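Local coordinates for protein serine acetyltransferase (Neisseria gonorrhoeae, PDB 6WYE) that probably transfers an acetyl group from acetyl-CoA to L-serine, giving O-acetyl-L-serine in the first step from serine to cysteine, at residues 72-77 with 136-141; 64-69 with 104-109; 143-146 with 152-155; 43-48 with 54-59. All blocks are in the same frame, centred on the assembly; numbering follows the deposited sequence. Where two conformers were deposited one is given.

All four contacts join helices of the helical N-terminal part of the chain, which precedes the left-handed beta helix of hexapeptide repeats. Contact 4 comes first and pairs helix 34-48 with helix 53-61. Contacts 1 and 2 share helix 66-78, their centres about 11 Å apart, and their segments alternate along the chain. They touch where Gln137 and Arg140 meet Asp109. Contact 3 follows on helix 131-147, which it shares with contact 1, and adds helix 151-165. Contacts 3 and 4 lie farthest apart, about 32 Å between centres. The series therefore runs from the outer hairpin through the helical core to the last helix before the beta helix.

Contact 1: residues 72-77 with 136-141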
loop_
_atom_site.group_PDB
_atom_site.type_symbol
_atom_site.label_atom_id
_atom_site.label_comp_id
_atom_site.label_asym_id
_atom_site.label_seq_id
_atom_site.Cartn_x
_atom_site.Cartn_y
_atom_site.Cartn_z
ATOM N N TYR A 72 -15.762 -11.681 -1.066
ATOM C CA TYR A 72 -15.144 -10.411 -0.696
ATOM C C TYR A 72 -14.002 -10.622 0.293
ATOM O O TYR A 72 -12.900 -10.099 0.106
ATOM C CB TYR A 72 -16.202 -9.475 -0.120
ATOM C CG TYR A 72 -15.778 -8.035 0.028
ATOM C CD1 TYR A 72 -15.925 -7.140 -1.020
ATOM C CD2 TYR A 72 -15.261 -7.562 1.227
ATOM C CE1 TYR A 72 -15.551 -5.804 -0.883
ATOM C CE2 TYR A 72 -14.898 -6.225 1.380
ATOM C CZ TYR A 72 -15.046 -5.358 0.325
ATOM O OH TYR A 72 -14.678 -4.042 0.468
ATOM N N HIS A 73 -14.246 -11.382 1.337
ATOM C CA HIS A 73 -13.212 -11.583 2.380
ATOM C C HIS A 73 -12.025 -12.369 1.833
ATOM O O HIS A 73 -10.923 -11.995 2.115
ATOM C CB HIS A 73 -13.821 -12.257 3.595
ATOM C CG HIS A 73 -13.053 -12.101 4.853
ATOM N ND1 HIS A 73 -12.453 -10.948 5.207
ATOM C CD2 HIS A 73 -12.839 -12.956 5.857
ATOM C CE1 HIS A 73 -11.906 -11.097 6.372
ATOM N NE2 HIS A 73 -12.114 -12.307 6.778
ATOM N N LEU A 74 -12.284 -13.422 1.086
ATOM C CA LEU A 74 -11.186 -14.212 0.529
ATOM C C LEU A 74 -10.321 -13.383 -0.410
ATOM O O LEU A 74 -9.086 -13.475 -0.377
ATOM C CB LEU A 74 -11.736 -15.433 -0.215
ATOM C CG LEU A 74 -12.368 -16.536 0.630
ATOM C CD1 LEU A 74 -12.729 -17.729 -0.249
ATOM C CD2 LEU A 74 -11.413 -16.947 1.756
ATOM N N SER A 75 -10.947 -12.564 -1.258
ATOM C CA SER A 75 -10.148 -11.747 -2.162
ATOM C C SER A 75 -9.336 -10.721 -1.386
ATOM O O SER A 75 -8.198 -10.416 -1.771
ATOM C CB SER A 75 -11.043 -11.078 -3.209
ATOM O OG SER A 75 -11.881 -10.104 -2.607
ATOM N N SER A 76 -9.882 -10.210 -0.277
ATOM C CA SER A 76 -9.079 -9.410 0.643
ATOM C C SER A 76 -7.824 -10.170 1.081
ATOM O O SER A 76 -6.731 -9.597 1.139
ATOM C CB SER A 76 -9.942 -8.949 1.833
ATOM O OG SER A 76 -9.836 -9.806 2.951
ATOM N N LYS A 77 -7.957 -11.465 1.365
ATOM C CA LYS A 77 -6.822 -12.230 1.876
ATOM C C LYS A 77 -5.776 -12.486 0.797
ATOM O O LYS A 77 -4.570 -12.379 1.049
ATOM C CB LYS A 77 -7.287 -13.581 2.422
ATOM C CG LYS A 77 -8.292 -13.521 3.527
ATOM C CD LYS A 77 -7.743 -12.824 4.733
ATOM C CE LYS A 77 -8.724 -12.934 5.886
ATOM N NZ LYS A 77 -8.136 -12.321 7.096
ATOM N N ILE A 136 -9.774 -23.706 2.993
ATOM C CA ILE A 136 -10.643 -24.705 2.381
ATOM C C ILE A 136 -11.504 -24.064 1.300
ATOM O O ILE A 136 -11.617 -24.581 0.184
ATOM C CB ILE A 136 -11.530 -25.377 3.453
ATOM C CG1 ILE A 136 -10.729 -26.287 4.389
ATOM C CG2 ILE A 136 -12.685 -26.155 2.805
ATOM C CD1 ILE A 136 -9.950 -27.347 3.683
ATOM N N GLN A 137 -12.161 -22.950 1.634
ATOM C CA GLN A 137 -13.060 -22.322 0.672
ATOM C C GLN A 137 -12.288 -21.716 -0.488
ATOM O O GLN A 137 -12.748 -21.776 -1.633
ATOM C CB GLN A 137 -13.938 -21.265 1.346
ATOM C CG GLN A 137 -14.694 -21.710 2.619
ATOM C CD GLN A 137 -15.077 -23.183 2.638
ATOM O OE1 GLN A 137 -15.513 -23.744 1.629
ATOM N NE2 GLN A 137 -14.927 -23.814 3.803
ATOM N N ALA A 138 -11.124 -21.108 -0.220
ATOM C CA ALA A 138 -10.287 -20.663 -1.330
ATOM C C ALA A 138 -9.950 -21.832 -2.242
ATOM O O ALA A 138 -9.926 -21.682 -3.468
ATOM C CB ALA A 138 -9.002 -20.003 -0.823
ATOM N N HIS A 139 -9.696 -23.014 -1.666
ATOM C CA HIS A 139 -9.374 -24.150 -2.532
ATOM C C HIS A 139 -10.572 -24.573 -3.373
ATOM O O HIS A 139 -10.423 -24.867 -4.563
ATOM C CB HIS A 139 -8.881 -25.353 -1.744
ATOM C CG HIS A 139 -8.915 -26.611 -2.559
ATOM N ND1 HIS A 139 -8.020 -26.855 -3.581
ATOM C CD2 HIS A 139 -9.803 -27.635 -2.586
ATOM C CE1 HIS A 139 -8.322 -28.002 -4.163
ATOM N NE2 HIS A 139 -9.400 -28.495 -3.576
ATOM N N ARG A 140 -11.764 -24.608 -2.776
ATOM C CA ARG A 140 -12.958 -24.974 -3.539
ATOM C C ARG A 140 -13.096 -24.107 -4.782
ATOM O O ARG A 140 -13.292 -24.614 -5.893
ATOM C CB ARG A 140 -14.207 -24.840 -2.662
ATOM C CG ARG A 140 -14.295 -25.797 -1.516
ATOM C CD ARG A 140 -15.681 -25.709 -0.865
ATOM N NE ARG A 140 -15.700 -26.333 0.453
ATOM C CZ ARG A 140 -15.641 -27.648 0.654
ATOM N NH1 ARG A 140 -15.570 -28.483 -0.379
ATOM N NH2 ARG A 140 -15.661 -28.134 1.886
ATOM N N ILE A 141 -12.954 -22.788 -4.624
ATOM C CA ILE A 141 -12.964 -21.916 -5.799
ATOM C C ILE A 141 -11.765 -22.216 -6.692
ATOM O O ILE A 141 -11.893 -22.313 -7.923
ATOM C CB ILE A 141 -12.991 -20.437 -5.373
ATOM C CG1 ILE A 141 -14.189 -20.177 -4.458
ATOM C CG2 ILE A 141 -13.038 -19.535 -6.602
ATOM C CD1 ILE A 141 -14.208 -18.781 -3.857
#
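Leu74 turns CG away from its own carbonyl carbon (chi1 -70°), and a fully extended second torsion then carries CD1 straight out from helix 66-78. Ile141, on helix 131-147, places CG1 in the same manner and extends CD1 to meet it. The two CD1 methyls of Leu74 and Ile141 lie 4.0 Å apart. The leucine methyl also rests on the backbone of the second helix, with Leu74 CD1 3.7 Å from Ala138 N. Two beta carbons lie slightly farther off: Leu74 CD1 is 4.1 Å from Gln137 CB and 4.4 Å from Ala138 CB. One methyl thus fits among three residues within about a turn of helix. No hydrogen bond crosses the contact. The short helix segments pass 10.7 Å apart at 96°, nearly perpendicular, which agrees with so small a patch resting on a single leucine.

The amide of Gln137 does not follow its CB toward Leu74. Its chain bends at the second torsion and leads the amide away. Gln137 OE1 accepts from Arg140 NE at 2.8 Å, lying in the guanidinium plane, although the bond is bent (136° at the hydrogen). Asp109 OD2 accepts a hydrogen bond from Gln137 NE2 and forms a salt bridge with Arg140 NH2, so both flat groups are held in their rotation within the buried interior.

Tyr92 of helix 85-98 packs on both Leu74 and Ile141, and Met161 of helix 151-165 covers Ala138. His139 and Arg140 bond to the carbonyl oxygens of Ala173 and Gly176, on either side of strand 174-175, tying helix 131-147 to the start of the beta helix.

Contact 2: residues 64-69 with 104-109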
loop_
_atom_site.group_PDB
_atom_site.type_symbol
_atom_site.label_atom_id
_atom_site.label_comp_id
_atom_site.label_asym_id
_atom_site.label_seq_id
_atom_site.Cartn_x
_atom_site.Cartn_y
_atom_site.Cartn_z
ATOM N N GLU A 64 -25.546 -8.964 0.148
ATOM C CA GLU A 64 -26.863 -9.584 0.116
ATOM C C GLU A 64 -26.827 -11.093 0.313
ATOM O O GLU A 64 -27.895 -11.709 0.400
ATOM C CB GLU A 64 -27.568 -9.267 -1.211
ATOM N N SER A 65 -25.643 -11.711 0.369
ATOM C CA SER A 65 -25.580 -13.160 0.515
ATOM C C SER A 65 -24.259 -13.564 1.153
ATOM O O SER A 65 -23.254 -12.852 1.061
ATOM C CB SER A 65 -25.751 -13.879 -0.826
ATOM O OG SER A 65 -24.639 -13.641 -1.682
ATOM N N LEU A 66 -24.280 -14.738 1.791
ATOM C CA LEU A 66 -23.069 -15.285 2.390
ATOM C C LEU A 66 -21.988 -15.511 1.339
ATOM O O LEU A 66 -20.804 -15.276 1.599
ATOM C CB LEU A 66 -23.390 -16.588 3.119
ATOM C CG LEU A 66 -22.199 -17.278 3.783
ATOM C CD1 LEU A 66 -21.750 -16.493 5.018
ATOM C CD2 LEU A 66 -22.563 -18.699 4.152
ATOM N N GLY A 67 -22.370 -15.975 0.146
ATOM C CA GLY A 67 -21.370 -16.192 -0.893
ATOM C C GLY A 67 -20.657 -14.913 -1.286
ATOM O O GLY A 67 -19.444 -14.909 -1.525
ATOM N N SER A 68 -21.395 -13.806 -1.344
ATOM C CA SER A 68 -20.791 -12.524 -1.683
ATOM C C SER A 68 -19.845 -12.067 -0.580
ATOM O O SER A 68 -18.762 -11.533 -0.858
ATOM C CB SER A 68 -21.902 -11.483 -1.921
ATOM O OG SER A 68 -21.368 -10.241 -2.352
ATOM N N VAL A 69 -20.213 -12.327 0.677
ATOM C CA VAL A 69 -19.322 -12.031 1.797
ATOM C C VAL A 69 -18.036 -12.843 1.678
ATOM O O VAL A 69 -16.926 -12.301 1.770
ATOM C CB VAL A 69 -20.041 -12.294 3.132
ATOM C CG1 VAL A 69 -19.059 -12.270 4.302
ATOM C CG2 VAL A 69 -21.161 -11.263 3.335
ATOM N N LYS A 104 -23.095 -24.462 -0.903
ATOM C CA LYS A 104 -23.667 -25.473 -0.022
ATOM C C LYS A 104 -22.579 -26.139 0.810
ATOM O O LYS A 104 -22.771 -26.396 2.004
ATOM C CB LYS A 104 -24.444 -26.507 -0.837
ATOM N N CYS A 105 -21.424 -26.405 0.206
ATOM C CA CYS A 105 -20.299 -26.902 0.989
ATOM C C CYS A 105 -19.868 -25.886 2.034
ATOM O O CYS A 105 -19.603 -26.246 3.187
ATOM C CB CYS A 105 -19.156 -27.257 0.047
ATOM S SG CYS A 105 -19.605 -28.607 -1.051
ATOM N N VAL A 106 -19.842 -24.601 1.658
ATOM C CA VAL A 106 -19.466 -23.536 2.590
ATOM C C VAL A 106 -20.353 -23.569 3.827
ATOM O O VAL A 106 -19.868 -23.527 4.970
ATOM C CB VAL A 106 -19.539 -22.162 1.893
ATOM C CG1 VAL A 106 -19.504 -21.037 2.918
ATOM C CG2 VAL A 106 -18.399 -22.004 0.908
ATOM N N GLU A 107 -21.670 -23.658 3.616
ATOM C CA GLU A 107 -22.599 -23.700 4.741
ATOM C C GLU A 107 -22.388 -24.942 5.594
ATOM O O GLU A 107 -22.418 -24.869 6.829
ATOM C CB GLU A 107 -24.047 -23.648 4.237
ATOM C CG GLU A 107 -24.342 -22.432 3.366
ATOM C CD GLU A 107 -25.752 -21.890 3.561
ATOM O OE1 GLU A 107 -26.562 -22.538 4.265
ATOM O OE2 GLU A 107 -26.051 -20.818 2.985
ATOM N N ALA A 108 -22.196 -26.100 4.959
ATOM C CA ALA A 108 -21.942 -27.311 5.737
ATOM C C ALA A 108 -20.694 -27.153 6.598
ATOM O O ALA A 108 -20.673 -27.557 7.766
ATOM C CB ALA A 108 -21.804 -28.513 4.802
ATOM N N ASP A 109 -19.648 -26.546 6.036
ATOM C CA ASP A 109 -18.405 -26.352 6.778
ATOM C C ASP A 109 -18.611 -25.474 8.006
ATOM O O ASP A 109 -18.081 -25.772 9.083
ATOM C CB ASP A 109 -17.342 -25.745 5.851
ATOM C CG ASP A 109 -16.812 -26.746 4.837
ATOM O OD1 ASP A 109 -17.289 -27.905 4.833
ATOM O OD2 ASP A 109 -15.909 -26.386 4.041
#
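Leu66 meets Val106 and Glu107 where the first turn of helix 66-78 packs against helix 100-116, inside the all-helical N-terminal domain of serine acetyltransferases. The contact across the two segments is apolar. Leu66 swings CG opposite its backbone nitrogen (chi1 179°), which sends the isobutyl group toward the other helix. Its CD2 methyl does all the touching. Leu66 CD2 lies 4.0 Å from Val106 CG1, and the two side chains cross obliquely. Val106 CG1 is itself the branch anti to the backbone nitrogen.

On the outer side, the aliphatic part of Glu107 joins in, with Leu66 CD2 4.2 Å from Glu107 CG. Glu107 is partly exposed, while the leucine and valine are buried. The helices stay well separated here: the nearest alpha carbons, Leu66 CA and Glu107 CA, are 8.7 Å apart, and only 91 Å² of surface is buried. Other side chains share in covering the pair. Trp35 and Ile38 of helix 34-48 pack on Leu66, and Phe133 of helix 131-147 packs on Val106.

Polar bonds within 64-69 secure the helix start that carries Leu66. Val69 N bonds to Ser65 O at 3.1 Å, closing the first turn. Ser65 is the N-cap. Its side chain satisfies a backbone N-H of that turn: Ser65 OG accepts from Ser68 N over 3.3 Å, with 154° at the hydrogen.

Contact 3: residues 143-146 with 152-155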
loop_
_atom_site.group_PDB
_atom_site.type_symbol
_atom_site.label_atom_id
_atom_site.label_comp_id
_atom_site.label_asym_id
_atom_site.label_seq_id
_atom_site.Cartn_x
_atom_site.Cartn_y
_atom_site.Cartn_z
ATOM N N HIS A 143 -10.234 -24.968 -7.126
ATOM C CA HIS A 143 -10.499 -26.203 -7.849
ATOM C C HIS A 143 -11.397 -25.946 -9.052
ATOM O O HIS A 143 -11.151 -26.475 -10.144
ATOM C CB HIS A 143 -11.130 -27.226 -6.901
ATOM C CG HIS A 143 -11.292 -28.588 -7.496
ATOM N ND1 HIS A 143 -10.240 -29.294 -8.041
ATOM C CD2 HIS A 143 -12.382 -29.382 -7.622
ATOM C CE1 HIS A 143 -10.676 -30.463 -8.476
ATOM N NE2 HIS A 143 -11.973 -30.540 -8.236
ATOM N N ARG A 144 -12.426 -25.110 -8.875
ATOM C CA ARG A 144 -13.307 -24.746 -9.984
ATOM C C ARG A 144 -12.540 -24.023 -11.091
ATOM O O ARG A 144 -12.737 -24.305 -12.279
ATOM C CB ARG A 144 -14.471 -23.897 -9.451
ATOM C CG ARG A 144 -15.345 -23.152 -10.482
ATOM C CD ARG A 144 -15.804 -24.018 -11.659
ATOM N NE ARG A 144 -16.564 -25.184 -11.229
ATOM C CZ ARG A 144 -16.550 -26.360 -11.852
ATOM N NH1 ARG A 144 -15.816 -26.526 -12.947
ATOM N NH2 ARG A 144 -17.278 -27.365 -11.381
ATOM N N LEU A 145 -11.678 -23.070 -10.724
ATOM C CA LEU A 145 -10.870 -22.364 -11.717
ATOM C C LEU A 145 -9.976 -23.335 -12.481
ATOM O O LEU A 145 -9.748 -23.174 -13.688
ATOM C CB LEU A 145 -10.036 -21.282 -11.028
ATOM C CG LEU A 145 -10.846 -20.123 -10.455
ATOM C CD1 LEU A 145 -9.954 -19.112 -9.754
ATOM C CD2 LEU A 145 -11.644 -19.456 -11.588
ATOM N N TYR A 146 -9.448 -24.337 -11.783
ATOM C CA TYR A 146 -8.596 -25.343 -12.403
ATOM C C TYR A 146 -9.379 -26.185 -13.405
ATOM O O TYR A 146 -8.922 -26.414 -14.533
ATOM C CB TYR A 146 -7.998 -26.233 -11.305
ATOM C CG TYR A 146 -6.994 -27.273 -11.747
ATOM C CD1 TYR A 146 -5.671 -26.934 -11.981
ATOM C CD2 TYR A 146 -7.356 -28.607 -11.870
ATOM C CE1 TYR A 146 -4.737 -27.901 -12.366
ATOM C CE2 TYR A 146 -6.438 -29.571 -12.253
ATOM C CZ TYR A 146 -5.131 -29.214 -12.501
ATOM O OH TYR A 146 -4.214 -30.179 -12.880
ATOM N N THR A 152 -2.923 -21.606 -14.890
ATOM C CA THR A 152 -1.953 -20.620 -14.430
ATOM C C THR A 152 -2.509 -19.821 -13.258
ATOM O O THR A 152 -1.837 -19.637 -12.236
ATOM C CB THR A 152 -1.574 -19.680 -15.565
ATOM O OG1 THR A 152 -1.095 -20.444 -16.672
ATOM C CG2 THR A 152 -0.493 -18.721 -15.097
ATOM N N LEU A 153 -3.743 -19.334 -13.395
ATOM C CA LEU A 153 -4.373 -18.609 -12.302
ATOM C C LEU A 153 -4.474 -19.474 -11.056
ATOM O O LEU A 153 -4.224 -18.994 -9.945
ATOM C CB LEU A 153 -5.759 -18.118 -12.713
ATOM C CG LEU A 153 -6.552 -17.427 -11.599
ATOM C CD1 LEU A 153 -5.779 -16.223 -10.998
ATOM C CD2 LEU A 153 -7.889 -16.977 -12.155
ATOM N N ALA A 154 -4.865 -20.744 -11.218
ATOM C CA ALA A 154 -5.006 -21.621 -10.061
ATOM C C ALA A 154 -3.662 -21.878 -9.391
ATOM O O ALA A 154 -3.594 -21.978 -8.163
ATOM C CB ALA A 154 -5.680 -22.938 -10.450
ATOM N N TYR A 155 -2.585 -22.000 -10.175
ATOM C CA TYR A 155 -1.261 -22.163 -9.575
ATOM C C TYR A 155 -0.817 -20.894 -8.854
ATOM O O TYR A 155 -0.202 -20.966 -7.783
ATOM C CB TYR A 155 -0.234 -22.546 -10.642
ATOM C CG TYR A 155 -0.424 -23.943 -11.181
ATOM C CD1 TYR A 155 -0.817 -24.985 -10.349
ATOM C CD2 TYR A 155 -0.189 -24.226 -12.520
ATOM C CE1 TYR A 155 -0.985 -26.271 -10.838
ATOM C CE2 TYR A 155 -0.353 -25.506 -13.019
ATOM C CZ TYR A 155 -0.745 -26.520 -12.180
ATOM O OH TYR A 155 -0.904 -27.787 -12.690
#
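An alpha-alpha hairpin brings Leu145 and Tyr146, near the end of helix 131-147, against Leu153, Ala154 and Tyr155, near the start of helix 151-165. On one side of the hairpin two leucine methyls touch, Leu145 CD1 and Leu153 CD2 at 3.8 Å. In the middle Tyr146 CB packs on Ala154 CB at 4.1 Å. The small alanine lets the backbones close in, with Tyr146 CA 5.7 Å from Ala154 CA.

The tyrosines meet on the other side. Tyr146 has CG anti to its backbone nitrogen (chi1 -175°), and this brings the ring edge up to Tyr155. The Tyr155 hydroxyl lies in the plane of that ring, with Tyr155 OH 3.8 Å from Tyr146 CE1. The two OH atoms, of Tyr146 and Tyr155, stand 4.1 Å apart and make no hydrogen bond with each other.

Lys151 makes a cation-pi contact with Tyr146 from within the same hairpin. Leu125 of another subunit packs on Tyr155, and Glu49 of that subunit on Leu153, so the second helix also serves the assembly. Such a tightly turned helical hairpin here leads directly into the left-handed beta helix of the hexapeptide-repeat transferases.

Contact 4: residues 43-48 with 54-59; sequences AAAAAA and SFLHQT
Leu56 is the whole of the tight part of this contact on helix 53-61, and it works through one methyl. CG stands beside the backbone nitrogen (chi1 -65°) and the chain then extends, driving CD1 at the side of helix 34-48. The methyl presses against Ala46 itself: Leu56 CD1 is 3.6 Å from Ala46 N and 3.7 Å from Ala46 CA. The two neighbouring beta carbons flank it, Ala45 CB and Ala46 CB each 3.9 Å from Leu56 CD1. With no side chain beyond CB on either alanine, the leucine can reach the helix backbone. Leu128 and Tyr129 of helix 124-129 also pack on Leu56, which is buried.

The rest of the interface is loose. Ala43, Ala44 and Ala47 point away from helix 53-61 and are exposed to solvent. His57 stands at the margin and makes no close contact with helix 34-48. No hydrogen bond links the segments.

Other copies of the protein gather around the hairpin. Ser54 OG hydrogen-bonds to Pro50 O of a neighbouring subunit, and Ser54 N to Ser54 OG of that subunit, while Thr152 of a different subunit packs on Ala45. Two roughly antiparallel helices joined by a short loop make an alpha-alpha hairpin, here an intersubunit element of the helical N-terminal domain in a hexameric serine acetyltransferase.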
loop_
_atom_site.group_PDB
_atom_site.type_symbol
_atom_site.label_atom_id
_atom_site.label_comp_id
_atom_site.label_asym_id
_atom_site.label_seq_id
_atom_site.Cartn_x
_atom_site.Cartn_y
_atom_site.Cartn_z
ATOM N N ALA A 43 -23.759 -7.376 13.190
ATOM C CA ALA A 43 -24.259 -6.084 13.648
ATOM C C ALA A 43 -23.920 -5.867 15.115
ATOM O O ALA A 43 -23.559 -4.759 15.519
ATOM C CB ALA A 43 -25.769 -5.979 13.417
ATOM N N ALA A 44 -23.994 -6.929 15.920
ATOM C CA ALA A 44 -23.620 -6.833 17.328
ATOM C C ALA A 44 -22.141 -6.509 17.497
ATOM O O ALA A 44 -21.771 -5.670 18.328
ATOM C CB ALA A 44 -23.959 -8.136 18.049
ATOM N N ALA A 45 -21.270 -7.215 16.765
ATOM C CA ALA A 45 -19.841 -6.932 16.866
ATOM C C ALA A 45 -19.531 -5.511 16.417
ATOM O O ALA A 45 -18.719 -4.812 17.038
ATOM C CB ALA A 45 -19.037 -7.935 16.028
ATOM N N ALA A 46 -20.149 -5.069 15.325
ATOM C CA ALA A 46 -19.886 -3.716 14.842
ATOM C C ALA A 46 -20.284 -2.667 15.877
ATOM O O ALA A 46 -19.576 -1.664 16.063
ATOM C CB ALA A 46 -20.626 -3.480 13.517
ATOM N N ALA A 47 -21.416 -2.866 16.562
ATOM C CA ALA A 47 -21.793 -1.889 17.581
ATOM C C ALA A 47 -20.844 -1.933 18.774
ATOM O O ALA A 47 -20.590 -0.898 19.394
ATOM C CB ALA A 47 -23.247 -2.106 18.027
ATOM N N ALA A 48 -20.296 -3.109 19.106
ATOM C CA ALA A 48 -19.407 -3.208 20.263
ATOM C C ALA A 48 -17.969 -2.768 19.976
ATOM O O ALA A 48 -17.246 -2.405 20.913
ATOM C CB ALA A 48 -19.391 -4.646 20.799
ATOM N N SER A 54 -16.463 -0.414 10.190
ATOM C CA SER A 54 -16.546 -0.201 8.747
ATOM C C SER A 54 -16.057 -1.408 7.960
ATOM O O SER A 54 -16.586 -1.694 6.878
ATOM C CB SER A 54 -15.725 1.023 8.355
ATOM O OG SER A 54 -16.293 2.197 8.907
ATOM N N PHE A 55 -15.102 -2.152 8.513
ATOM C CA PHE A 55 -14.718 -3.434 7.933
ATOM C C PHE A 55 -15.900 -4.396 7.907
ATOM O O PHE A 55 -16.161 -5.042 6.884
ATOM C CB PHE A 55 -13.549 -4.008 8.728
ATOM C CG PHE A 55 -13.485 -5.520 8.764
ATOM C CD1 PHE A 55 -13.167 -6.248 7.632
ATOM C CD2 PHE A 55 -13.666 -6.196 9.963
ATOM C CE1 PHE A 55 -13.074 -7.648 7.681
ATOM C CE2 PHE A 55 -13.565 -7.590 10.030
ATOM C CZ PHE A 55 -13.267 -8.319 8.884
ATOM N N LEU A 56 -16.624 -4.505 9.033
ATOM C CA LEU A 56 -17.766 -5.421 9.102
ATOM C C LEU A 56 -18.893 -4.986 8.176
ATOM O O LEU A 56 -19.582 -5.835 7.597
ATOM C CB LEU A 56 -18.268 -5.536 10.542
ATOM C CG LEU A 56 -17.254 -6.174 11.480
ATOM C CD1 LEU A 56 -17.696 -6.013 12.918
ATOM C CD2 LEU A 56 -17.050 -7.665 11.114
ATOM N N HIS A 57 -19.096 -3.671 8.020
ATOM C CA HIS A 57 -20.118 -3.183 7.099
ATOM C C HIS A 57 -19.718 -3.431 5.645
ATOM O O HIS A 57 -20.561 -3.810 4.824
ATOM C CB HIS A 57 -20.393 -1.691 7.344
ATOM C CG HIS A 57 -21.563 -1.426 8.251
ATOM N ND1 HIS A 57 -21.445 -1.363 9.625
ATOM C CD2 HIS A 57 -22.874 -1.208 7.978
ATOM C CE1 HIS A 57 -22.631 -1.115 10.158
ATOM N NE2 HIS A 57 -23.515 -1.017 9.181
ATOM N N GLN A 58 -18.438 -3.235 5.303
ATOM C CA GLN A 58 -18.004 -3.440 3.923
ATOM C C GLN A 58 -17.851 -4.916 3.583
ATOM O O GLN A 58 -18.140 -5.323 2.450
ATOM C CB GLN A 58 -16.674 -2.716 3.669
ATOM C CG GLN A 58 -16.800 -1.197 3.599
ATOM C CD GLN A 58 -15.490 -0.483 3.899
ATOM O OE1 GLN A 58 -14.429 -1.108 3.988
ATOM N NE2 GLN A 58 -15.567 0.834 4.095
ATOM N N THR A 59 -17.431 -5.732 4.544
ATOM C CA THR A 59 -17.229 -7.151 4.291
ATOM C C THR A 59 -18.506 -7.977 4.447
ATOM O O THR A 59 -18.686 -8.956 3.716
ATOM C CB THR A 59 -16.144 -7.697 5.225
ATOM O OG1 THR A 59 -14.921 -6.996 4.985
ATOM C CG2 THR A 59 -15.921 -9.204 5.006
#